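Local coordinates for protein separin (Saccharomyces cerevisiae, PDB 5U1T) that cleaves the MCD1/SCC1 subunit of cohesin at the onset of anaphase as a caspase-like cysteine protease, releasing chromosomes for segregation, at residues F1293-L1304 and H1336-R1347. Numbering follows the deposited sequence.
Sequences FLKLNPQEIDFL and HVQLEEQIKKYR
Leu1294, from helix 1287-1294, and Pro1298, in the turns leading to helix 1303-1320, pack on one side of helix 1332-1347, in the helical region between strand 1248-1249 and strand 1353-1362 of this C50 family peptidase, away from the probable catalytic cysteine. The apolar evidence starts with a CH-pi contact: Leu1294 CD1 sits 3.6 Å from the centroid of the Tyr1346 ring, 13° off its normal. Tyr1346 CG lies anti to the backbone N (chi1 170°), which carries the ring toward the leucine, while its hydroxyl bonds Asp1251 N. Ile1343 fills the middle, its CG2 3.7 Å from Pro1298 CG and its CD1 3.9 Å from Leu1296 CD1; the same CD1 comes near the ring edges of Phe1293 and Phe1303.

Polar contacts gather at Arg1347, whose chain bends at chi2 and chi3. Its NH1 donates to Leu1294 O (3.0 Å), in the carbonyl plane but with an N-H...O angle of 134°, and also pairs with Glu1248. Leu1296 O lies over one guanidinium face, where its contact with NE has too poor an angle to count as a hydrogen bond. A leucine in its place would probably leave Leu1294 O without this donor and Glu1248 without this positive partner.

Toward the N-terminal part of segment 1336-1347, Glu1340 forms a salt bridge with Lys1344, and its OE2 approaches Phe1303 CE2 obliquely, at 3.5 Å; beyond it, Leu1304 CD1 meets His1336 NE2 at 3.4 Å.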
ATOM      1  N   PHE A1293      37.048 -40.290 -39.261  1.00 57.24           N
ATOM      2  CA  PHE A1293      37.391 -40.699 -40.623  1.00 56.66           C
ATOM      3  C   PHE A1293      36.949 -42.136 -40.862  1.00 55.14           C
ATOM      4  O   PHE A1293      36.287 -42.426 -41.857  1.00 53.23           O
ATOM      5  CB  PHE A1293      38.898 -40.535 -40.883  1.00 55.66           C
ATOM      6  CG  PHE A1293      39.312 -39.109 -41.110  1.00 55.66           C
ATOM      7  CD1 PHE A1293      39.615 -38.280 -40.035  1.00 55.69           C
ATOM      8  CD2 PHE A1293      39.356 -38.586 -42.394  1.00 51.04           C
ATOM      9  CE1 PHE A1293      39.957 -36.968 -40.232  1.00 50.21           C
ATOM     10  CE2 PHE A1293      39.710 -37.275 -42.601  1.00 55.99           C
ATOM     11  CZ  PHE A1293      40.010 -36.463 -41.516  1.00 53.11           C
ATOM     12  N   LEU A1294      37.295 -43.012 -39.920  1.00 52.31           N
ATOM     13  CA  LEU A1294      36.866 -44.402 -39.935  1.00 51.21           C
ATOM     14  C   LEU A1294      35.356 -44.556 -39.930  1.00 57.06           C
ATOM     15  O   LEU A1294      34.830 -45.608 -40.280  1.00 57.53           O
ATOM     16  CB  LEU A1294      37.443 -45.148 -38.738  1.00 53.15           C
ATOM     17  CG  LEU A1294      38.948 -45.349 -38.753  1.00 53.87           C
ATOM     18  CD1 LEU A1294      39.366 -46.427 -37.763  1.00 52.83           C
ATOM     19  CD2 LEU A1294      39.382 -45.690 -40.165  1.00 53.79           C
ATOM     20  N   LYS A1295      34.633 -43.527 -39.514  1.00 57.63           N
ATOM     21  CA  LYS A1295      33.205 -43.700 -39.442  1.00 54.39           C
ATOM     22  C   LYS A1295      32.533 -43.291 -40.756  1.00 54.69           C
ATOM     23  O   LYS A1295      31.360 -43.572 -40.962  1.00 62.92           O
ATOM     24  CB  LYS A1295      32.644 -42.949 -38.224  1.00 63.39           C
ATOM     25  CG  LYS A1295      32.898 -43.715 -36.908  1.00 62.44           C
ATOM     26  CD  LYS A1295      32.622 -42.909 -35.647  1.00 60.14           C
ATOM     27  CE  LYS A1295      32.829 -43.783 -34.401  1.00 60.25           C
ATOM     28  NZ  LYS A1295      32.734 -43.071 -33.090  1.00 62.14           N
ATOM     29  N   LEU A1296      33.270 -42.682 -41.671  1.00 50.73           N
ATOM     30  CA  LEU A1296      32.706 -42.387 -42.983  1.00 53.96           C
ATOM     31  C   LEU A1296      32.418 -43.678 -43.802  1.00 61.29           C
ATOM     32  O   LEU A1296      33.084 -44.704 -43.635  1.00 59.59           O
ATOM     33  CB  LEU A1296      33.649 -41.474 -43.775  1.00 53.98           C
ATOM     34  CG  LEU A1296      34.075 -40.151 -43.156  1.00 60.02           C
ATOM     35  CD1 LEU A1296      35.377 -39.658 -43.767  1.00 56.50           C
ATOM     36  CD2 LEU A1296      32.970 -39.127 -43.336  1.00 56.42           C
ATOM     37  N   ASN A1297      31.419 -43.618 -44.686  1.00 63.57           N
ATOM     38  CA  ASN A1297      31.116 -44.717 -45.595  1.00 60.38           C
ATOM     39  C   ASN A1297      31.474 -44.336 -47.024  1.00 63.79           C
ATOM     40  O   ASN A1297      30.770 -43.533 -47.645  1.00 65.22           O
ATOM     41  CB  ASN A1297      29.636 -45.101 -45.509  1.00 63.09           C
ATOM     42  CG  ASN A1297      29.263 -46.285 -46.429  1.00 68.74           C
ATOM     43  OD1 ASN A1297      30.125 -46.881 -47.105  1.00 65.10           O
ATOM     44  ND2 ASN A1297      27.974 -46.625 -46.452  1.00 62.26           N
ATOM     45  N   PRO A1298      32.564 -44.916 -47.558  1.00 63.20           N
ATOM     46  CA  PRO A1298      32.995 -44.589 -48.916  1.00 61.59           C
ATOM     47  C   PRO A1298      31.948 -44.918 -49.964  1.00 65.27           C
ATOM     48  O   PRO A1298      32.030 -44.424 -51.083  1.00 69.72           O
ATOM     49  CB  PRO A1298      34.245 -45.444 -49.098  1.00 56.73           C
ATOM     50  CG  PRO A1298      34.755 -45.627 -47.722  1.00 58.50           C
ATOM     51  CD  PRO A1298      33.540 -45.784 -46.879  1.00 60.65           C
ATOM     52  N   GLN A1299      30.962 -45.726 -49.607  1.00 67.09           N
ATOM     53  CA  GLN A1299      29.982 -46.150 -50.589  1.00 66.84           C
ATOM     54  C   GLN A1299      28.863 -45.112 -50.763  1.00 72.21           C
ATOM     55  O   GLN A1299      28.208 -45.072 -51.809  1.00 71.20           O
ATOM     56  CB  GLN A1299      29.421 -47.522 -50.205  1.00 72.13           C
ATOM     57  CG  GLN A1299      30.481 -48.640 -50.167  1.00 70.91           C
ATOM     58  CD  GLN A1299      31.499 -48.560 -51.328  1.00 77.76           C
ATOM     59  OE1 GLN A1299      31.123 -48.574 -52.509  1.00 76.35           O
ATOM     60  NE2 GLN A1299      32.797 -48.481 -50.985  1.00 72.23           N
ATOM     61  N   GLU A1300      28.665 -44.266 -49.751  1.00 73.83           N
ATOM     62  CA  GLU A1300      27.740 -43.133 -49.832  1.00 68.62           C
ATOM     63  C   GLU A1300      28.063 -42.153 -50.967  1.00 67.95           C
ATOM     64  O   GLU A1300      29.225 -41.929 -51.313  1.00 68.12           O
ATOM     65  CB  GLU A1300      27.733 -42.363 -48.513  1.00 72.57           C
ATOM     66  CG  GLU A1300      26.696 -42.795 -47.501  1.00 75.29           C
ATOM     67  CD  GLU A1300      26.505 -41.724 -46.427  1.00 90.22           C
ATOM     68  OE1 GLU A1300      27.286 -40.725 -46.462  1.00 85.06           O
ATOM     69  OE2 GLU A1300      25.577 -41.858 -45.569  1.00 89.95           O
ATOM     70  N   ILE A1301      27.016 -41.545 -51.511  1.00 66.05           N
ATOM     71  CA  ILE A1301      27.122 -40.657 -52.661  1.00 70.34           C
ATOM     72  C   ILE A1301      27.871 -39.346 -52.359  1.00 71.67           C
ATOM     73  O   ILE A1301      28.598 -38.838 -53.211  1.00 67.49           O
ATOM     74  CB  ILE A1301      25.704 -40.327 -53.214  1.00 72.04           C
ATOM     75  CG1 ILE A1301      25.783 -39.631 -54.580  1.00 73.05           C
ATOM     76  CG2 ILE A1301      24.896 -39.520 -52.207  1.00 69.81           C
ATOM     77  CD1 ILE A1301      24.469 -38.984 -55.009  1.00 80.09           C
ATOM     78  N   ASP A1302      27.698 -38.799 -51.158  1.00 73.53           N
ATOM     79  CA  ASP A1302      28.341 -37.537 -50.797  1.00 70.46           C
ATOM     80  C   ASP A1302      29.524 -37.776 -49.854  1.00 68.49           C
ATOM     81  O   ASP A1302      29.833 -36.934 -48.995  1.00 68.91           O
ATOM     82  CB  ASP A1302      27.333 -36.593 -50.152  1.00 70.46           C
ATOM     83  CG  ASP A1302      26.590 -37.251 -49.010  1.00 80.81           C
ATOM     84  OD1 ASP A1302      26.940 -38.424 -48.692  1.00 79.70           O
ATOM     85  OD2 ASP A1302      25.672 -36.609 -48.431  1.00 83.42           O
ATOM     86  N   PHE A1303      30.178 -38.923 -50.033  1.00 60.09           N
ATOM     87  CA  PHE A1303      31.329 -39.305 -49.229  1.00 60.77           C
ATOM     88  C   PHE A1303      32.467 -38.281 -49.257  1.00 60.17           C
ATOM     89  O   PHE A1303      33.107 -38.047 -48.239  1.00 60.98           O
ATOM     90  CB  PHE A1303      31.853 -40.667 -49.691  1.00 61.06           C
ATOM     91  CG  PHE A1303      33.242 -40.967 -49.225  1.00 57.71           C
ATOM     92  CD1 PHE A1303      33.480 -41.368 -47.925  1.00 60.21           C
ATOM     93  CD2 PHE A1303      34.312 -40.836 -50.082  1.00 56.16           C
ATOM     94  CE1 PHE A1303      34.760 -41.650 -47.492  1.00 57.50           C
ATOM     95  CE2 PHE A1303      35.584 -41.106 -49.654  1.00 61.62           C
ATOM     96  CZ  PHE A1303      35.808 -41.515 -48.353  1.00 62.76           C
ATOM     97  N   LEU A1304      32.722 -37.669 -50.410  1.00 58.84           N
ATOM     98  CA  LEU A1304      33.893 -36.807 -50.538  1.00 62.82           C
ATOM     99  C   LEU A1304      33.684 -35.443 -49.920  1.00 61.35           C
ATOM    100  O   LEU A1304      34.634 -34.824 -49.450  1.00 59.37           O
ATOM    101  CB  LEU A1304      34.305 -36.651 -52.000  1.00 64.00           C
ATOM    102  CG  LEU A1304      35.342 -37.718 -52.315  1.00 68.88           C
ATOM    103  CD1 LEU A1304      35.833 -37.662 -53.758  1.00 73.02           C
ATOM    104  CD2 LEU A1304      36.492 -37.572 -51.320  1.00 69.33           C
ATOM    105  N   HIS A1336      43.079 -37.137 -50.587  1.00 57.72           N
ATOM    106  CA  HIS A1336      41.876 -37.786 -51.081  1.00 60.58           C
ATOM    107  C   HIS A1336      42.103 -39.270 -51.328  1.00 65.38           C
ATOM    108  O   HIS A1336      41.416 -40.117 -50.732  1.00 64.09           O
ATOM    109  CB  HIS A1336      41.419 -37.067 -52.362  1.00 65.39           C
ATOM    110  CG  HIS A1336      40.409 -37.811 -53.183  1.00 67.34           C
ATOM    111  ND1 HIS A1336      40.207 -37.538 -54.520  1.00 68.26           N
ATOM    112  CD2 HIS A1336      39.531 -38.798 -52.865  1.00 69.42           C
ATOM    113  CE1 HIS A1336      39.266 -38.334 -54.993  1.00 69.40           C
ATOM    114  NE2 HIS A1336      38.843 -39.114 -54.014  1.00 70.36           N
ATOM    115  N   VAL A1337      43.070 -39.577 -52.194  1.00 60.07           N
ATOM    116  CA  VAL A1337      43.317 -40.943 -52.616  1.00 59.23           C
ATOM    117  C   VAL A1337      43.751 -41.826 -51.460  1.00 56.30           C
ATOM    118  O   VAL A1337      43.185 -42.893 -51.247  1.00 54.73           O
ATOM    119  CB  VAL A1337      44.394 -41.002 -53.731  1.00 63.22           C
ATOM    120  CG1 VAL A1337      44.931 -42.415 -53.892  1.00 54.02           C
ATOM    121  CG2 VAL A1337      43.829 -40.482 -55.044  1.00 56.10           C
ATOM    122  N   GLN A1338      44.766 -41.385 -50.727  1.00 55.64           N
ATOM    123  CA  GLN A1338      45.335 -42.187 -49.647  1.00 55.39           C
ATOM    124  C   GLN A1338      44.383 -42.357 -48.446  1.00 59.39           C
ATOM    125  O   GLN A1338      44.361 -43.407 -47.819  1.00 56.97           O
ATOM    126  CB  GLN A1338      46.663 -41.575 -49.178  1.00 53.89           C
ATOM    127  CG  GLN A1338      47.841 -41.814 -50.115  1.00 60.81           C
ATOM    128  CD  GLN A1338      48.994 -40.817 -49.912  1.00 64.50           C
ATOM    129  OE1 GLN A1338      48.952 -39.984 -49.004  1.00 72.31           O
ATOM    130  NE2 GLN A1338      50.005 -40.881 -50.765  1.00 60.84           N
ATOM    131  N   LEU A1339      43.599 -41.336 -48.110  1.00 62.42           N
ATOM    132  CA  LEU A1339      42.690 -41.470 -46.965  1.00 57.93           C
ATOM    133  C   LEU A1339      41.527 -42.385 -47.287  1.00 57.51           C
ATOM    134  O   LEU A1339      41.129 -43.202 -46.459  1.00 57.60           O
ATOM    135  CB  LEU A1339      42.159 -40.120 -46.518  1.00 52.77           C
ATOM    136  CG  LEU A1339      43.048 -39.319 -45.587  1.00 57.99           C
ATOM    137  CD1 LEU A1339      42.474 -37.938 -45.510  1.00 55.71           C
ATOM    138  CD2 LEU A1339      43.131 -39.944 -44.209  1.00 50.59           C
ATOM    139  N   GLU A1340      40.985 -42.237 -48.495  1.00 61.02           N
ATOM    140  CA  GLU A1340      39.909 -43.101 -48.982  1.00 60.98           C
ATOM    141  C   GLU A1340      40.345 -44.547 -49.045  1.00 59.78           C
ATOM    142  O   GLU A1340      39.570 -45.454 -48.760  1.00 63.77           O
ATOM    143  CB  GLU A1340      39.447 -42.670 -50.367  1.00 63.00           C
ATOM    144  CG  GLU A1340      38.370 -43.563 -50.941  1.00 62.39           C
ATOM    145  CD  GLU A1340      37.570 -42.862 -51.997  1.00 64.47           C
ATOM    146  OE1 GLU A1340      38.071 -41.850 -52.534  1.00 69.89           O
ATOM    147  OE2 GLU A1340      36.436 -43.305 -52.280  1.00 74.00           O
ATOM    148  N   GLU A1341      41.594 -44.743 -49.440  1.00 62.50           N
ATOM    149  CA  GLU A1341      42.191 -46.062 -49.492  1.00 59.21           C
ATOM    150  C   GLU A1341      42.183 -46.682 -48.102  1.00 60.16           C
ATOM    151  O   GLU A1341      41.610 -47.752 -47.895  1.00 59.28           O
ATOM    152  CB  GLU A1341      43.612 -45.970 -50.057  1.00 63.11           C
ATOM    153  CG  GLU A1341      44.333 -47.278 -50.299  1.00 68.21           C
ATOM    154  CD  GLU A1341      45.800 -47.062 -50.708  1.00 83.75           C
ATOM    155  OE1 GLU A1341      46.164 -45.936 -51.178  1.00 78.88           O
ATOM    156  OE2 GLU A1341      46.600 -48.028 -50.559  1.00 90.29           O
ATOM    157  N   GLN A1342      42.791 -46.003 -47.138  1.00 58.49           N
ATOM    158  CA  GLN A1342      42.848 -46.541 -45.784  1.00 57.96           C
ATOM    159  C   GLN A1342      41.442 -46.725 -45.165  1.00 61.46           C
ATOM    160  O   GLN A1342      41.230 -47.648 -44.382  1.00 58.84           O
ATOM    161  CB  GLN A1342      43.710 -45.651 -44.885  1.00 55.15           C
ATOM    162  CG  GLN A1342      45.186 -45.588 -45.239  1.00 59.65           C
ATOM    163  CD  GLN A1342      45.787 -46.947 -45.601  1.00 65.15           C
ATOM    164  OE1 GLN A1342      45.854 -47.865 -44.774  1.00 64.82           O
ATOM    165  NE2 GLN A1342      46.235 -47.075 -46.851  1.00 65.91           N
ATOM    166  N   ILE A1343      40.491 -45.857 -45.515  1.00 57.24           N
ATOM    167  CA  ILE A1343      39.143 -45.971 -44.966  1.00 60.48           C
ATOM    168  C   ILE A1343      38.451 -47.199 -45.587  1.00 60.74           C
ATOM    169  O   ILE A1343      37.876 -48.014 -44.865  1.00 61.24           O
ATOM    170  CB  ILE A1343      38.307 -44.656 -45.182  1.00 58.33           C
ATOM    171  CG1 ILE A1343      38.882 -43.497 -44.355  1.00 52.32           C
ATOM    172  CG2 ILE A1343      36.843 -44.851 -44.793  1.00 49.96           C
ATOM    173  CD1 ILE A1343      38.284 -42.140 -44.687  1.00 44.54           C
ATOM    174  N   LYS A1344      38.536 -47.355 -46.910  1.00 63.56           N
ATOM    175  CA  LYS A1344      38.013 -48.559 -47.574  1.00 62.35           C
ATOM    176  C   LYS A1344      38.575 -49.836 -46.954  1.00 61.77           C
ATOM    177  O   LYS A1344      37.832 -50.776 -46.671  1.00 63.44           O
ATOM    178  CB  LYS A1344      38.305 -48.530 -49.073  1.00 57.75           C
ATOM    179  CG  LYS A1344      37.232 -47.820 -49.872  1.00 61.48           C
ATOM    180  CD  LYS A1344      37.652 -47.629 -51.320  1.00 60.89           C
ATOM    181  CE  LYS A1344      36.596 -46.848 -52.084  1.00 63.84           C
ATOM    182  NZ  LYS A1344      37.007 -46.579 -53.483  1.00 73.67           N
ATOM    183  N   LYS A1345      39.876 -49.845 -46.696  1.00 60.38           N
ATOM    184  CA  LYS A1345      40.527 -51.008 -46.101  1.00 64.62           C
ATOM    185  C   LYS A1345      39.978 -51.309 -44.715  1.00 67.82           C
ATOM    186  O   LYS A1345      39.867 -52.461 -44.317  1.00 73.27           O
ATOM    187  CB  LYS A1345      42.044 -50.802 -46.027  1.00 68.05           C
ATOM    188  CG  LYS A1345      42.857 -52.063 -45.707  1.00 67.87           C
ATOM    189  CD  LYS A1345      44.335 -51.730 -45.532  1.00 71.29           C
ATOM    190  CE  LYS A1345      45.173 -53.002 -45.425  1.00 84.07           C
ATOM    191  NZ  LYS A1345      46.654 -52.756 -45.405  1.00 86.14           N
ATOM    192  N   TYR A1346      39.625 -50.263 -43.984  1.00 74.47           N
ATOM    193  CA  TYR A1346      39.164 -50.419 -42.615  1.00 66.42           C
ATOM    194  C   TYR A1346      37.739 -50.956 -42.584  1.00 71.20           C
ATOM    195  O   TYR A1346      37.437 -51.924 -41.867  1.00 70.36           O
ATOM    196  CB  TYR A1346      39.241 -49.096 -41.857  1.00 60.60           C
ATOM    197  CG  TYR A1346      38.555 -49.193 -40.521  1.00 68.64           C
ATOM    198  CD1 TYR A1346      39.214 -49.728 -39.422  1.00 65.13           C
ATOM    199  CD2 TYR A1346      37.231 -48.790 -40.366  1.00 59.95           C
ATOM    200  CE1 TYR A1346      38.585 -49.835 -38.215  1.00 66.63           C
ATOM    201  CE2 TYR A1346      36.607 -48.905 -39.179  1.00 58.79           C
ATOM    202  CZ  TYR A1346      37.280 -49.420 -38.101  1.00 63.66           C
ATOM    203  OH  TYR A1346      36.635 -49.522 -36.893  1.00 71.75           O
ATOM    204  N   ARG A1347      36.866 -50.300 -43.347  1.00 69.56           N
ATOM    205  CA  ARG A1347      35.480 -50.723 -43.480  1.00 67.76           C
ATOM    206  C   ARG A1347      35.379 -52.180 -43.956  1.00 73.41           C
ATOM    207  O   ARG A1347      34.543 -52.935 -43.473  1.00 79.67           O
ATOM    208  CB  ARG A1347      34.735 -49.809 -44.455  1.00 65.74           C
ATOM    209  CG  ARG A1347      34.856 -48.317 -44.157  1.00 72.20           C
ATOM    210  CD  ARG A1347      34.188 -47.941 -42.870  1.00 68.74           C
ATOM    211  NE  ARG A1347      32.741 -47.935 -43.005  1.00 67.16           N
ATOM    212  CZ  ARG A1347      31.915 -47.589 -42.026  1.00 64.28           C
ATOM    213  NH1 ARG A1347      32.402 -47.213 -40.851  1.00 67.22           N
ATOM    214  NH2 ARG A1347      30.606 -47.607 -42.216  1.00 69.23           N
TER